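Local coordinates for factor H binding protein (Treponema denticola, PDB 3R15), which probably binds the complement regulator factor H at the cell surface, as a small lipoprotein of an oral spirochaete, at residues D49-A52 and E53-E57. Residues are numbered along the deposited sequence; the frame is centred on the assembly and turned at random.
Sequences DMLA and EINTE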
loop_
_atom_site.group_PDB
_atom_site.type_symbol
_atom_site.label_atom_id
_atom_site.label_comp_id
_atom_site.label_asym_id
_atom_site.label_seq_id
_atom_site.Cartn_x
_atom_site.Cartn_y
_atom_site.Cartn_z
ATOM N N ASP A 49 10.143 0.660 -4.482
ATOM C CA ASP A 49 10.877 0.244 -3.288
ATOM C C ASP A 49 9.910 -0.035 -2.136
ATOM O O ASP A 49 10.080 -1.005 -1.379
ATOM C CB ASP A 49 11.875 1.331 -2.859
ATOM C CG ASP A 49 13.052 1.472 -3.814
ATOM O OD1 ASP A 49 13.281 0.565 -4.648
ATOM O OD2 ASP A 49 13.758 2.495 -3.700
ATOM N N MET A 50 8.906 0.831 -1.996
ATOM C CA MET A 50 7.915 0.706 -0.933
ATOM C C MET A 50 7.144 -0.600 -1.070
ATOM O O MET A 50 6.888 -1.300 -0.086
ATOM C CB MET A 50 6.930 1.876 -0.995
ATOM C CG MET A 50 5.791 1.781 0.013
ATOM S SD MET A 50 4.616 3.130 -0.268
ATOM C CE MET A 50 3.803 2.537 -1.719
ATOM N N LEU A 51 6.750 -0.923 -2.295
ATOM C CA LEU A 51 6.008 -2.152 -2.524
ATOM C C LEU A 51 6.815 -3.366 -2.099
ATOM O O LEU A 51 6.260 -4.280 -1.504
ATOM C CB LEU A 51 5.617 -2.298 -3.997
ATOM C CG LEU A 51 4.507 -1.349 -4.440
ATOM C CD1 LEU A 51 4.493 -1.305 -5.950
ATOM C CD2 LEU A 51 3.177 -1.842 -3.909
ATOM N N ALA A 52 8.109 -3.393 -2.424
ATOM C CA ALA A 52 8.948 -4.528 -2.044
ATOM C C ALA A 52 9.063 -4.639 -0.521
ATOM O O ALA A 52 9.011 -5.737 0.053
ATOM C CB ALA A 52 10.323 -4.404 -2.672
ATOM N N GLU A 53 9.216 -3.492 0.124
ATOM C CA GLU A 53 9.335 -3.437 1.572
ATOM C C GLU A 53 8.067 -3.978 2.229
ATOM O O GLU A 53 8.113 -4.910 3.046
ATOM C CB GLU A 53 9.581 -1.980 2.002
ATOM C CG GLU A 53 9.552 -1.770 3.499
ATOM C CD GLU A 53 9.677 -0.307 3.877
ATOM O OE1 GLU A 53 9.838 0.542 2.971
ATOM O OE2 GLU A 53 9.608 -0.011 5.088
ATOM N N ILE A 54 6.925 -3.401 1.877
ATOM C CA ILE A 54 5.661 -3.834 2.489
ATOM C C ILE A 54 5.259 -5.272 2.091
ATOM O O ILE A 54 4.722 -6.014 2.907
ATOM C CB ILE A 54 4.510 -2.821 2.248
ATOM C CG1 ILE A 54 3.374 -3.047 3.246
ATOM C CG2 ILE A 54 3.968 -2.921 0.834
ATOM C CD1 ILE A 54 3.719 -2.623 4.676
ATOM N N ASN A 55 5.538 -5.678 0.855
ATOM C CA ASN A 55 5.202 -7.040 0.451
ATOM C C ASN A 55 6.087 -8.108 1.061
ATOM O O ASN A 55 5.655 -9.248 1.239
ATOM C CB ASN A 55 5.163 -7.161 -1.067
ATOM C CG ASN A 55 3.849 -6.711 -1.626
ATOM O OD1 ASN A 55 2.806 -6.895 -1.000
ATOM N ND2 ASN A 55 3.880 -6.129 -2.808
ATOM N N THR A 56 7.317 -7.748 1.389
ATOM C CA THR A 56 8.186 -8.679 2.113
ATOM C C THR A 56 7.585 -8.957 3.488
ATOM O O THR A 56 7.548 -10.105 3.944
ATOM C CB THR A 56 9.604 -8.123 2.235
ATOM O OG1 THR A 56 10.157 -7.987 0.919
ATOM C CG2 THR A 56 10.502 -9.079 3.069
ATOM N N GLU A 57 7.086 -7.908 4.140
ATOM C CA GLU A 57 6.366 -8.074 5.409
ATOM C C GLU A 57 5.049 -8.837 5.228
ATOM O O GLU A 57 4.731 -9.750 5.997
ATOM C CB GLU A 57 6.060 -6.717 6.056
ATOM C CG GLU A 57 7.254 -5.944 6.582
ATOM C CD GLU A 57 6.825 -4.651 7.268
ATOM O OE1 GLU A 57 5.646 -4.552 7.672
ATOM O OE2 GLU A 57 7.657 -3.728 7.406
HETATM O O HOH W 1 11.596 1.004 0.901
#
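T56 folds its hydroxyl back onto the preceding turn of the helix, where OG1 donates a hydrogen bond to the backbone O of A52 at 2.7 Å. The torsion explains the reach: chi1 of -63° turns OG1 away from the residue's own carbonyl and back over the turn before. The amide of T56 donates to the same oxygen, N to A52 O being 2.9 Å. The two donors approach from opposite faces of the carbonyl plane, so one acceptor is gripped twice, and the OG1 bond restrains the rotation about CA-CB.

One turn earlier, the extended chain of E53, with CG anti to the backbone N (chi1 173°), carries OE1 to a water at 2.8 Å; that water also makes a weak bond to D49 O. The water is thus a weak bridge at most between the carboxylate and the carbonyl that already accepts the amide of E53, N to O 3.0 Å.

These bonds belong to helix 44-59, whose i to i+4 pattern continues with N55 N to L51 O and, almost straight at 179°, with I54 N to M50 O. This helix packs its apolar side against helix 20-36 and strand 63-67: M50 touches F29 and L33, and I54 reaches H25, F29 and I65. Within the helix, the methyl CG2 of I54 lies over the preceding turn, 3.5 Å from both M50 O and L51 O.

Although ND2 of N55 comes within 3.3 Å of L51 O, the angle is too poor for a hydrogen bond; ND2 is satisfied by a hydrogen bond outside residues 49-57. The amide group turns its OD1 to the backbone N of I65, tying the helix to strand 63-67.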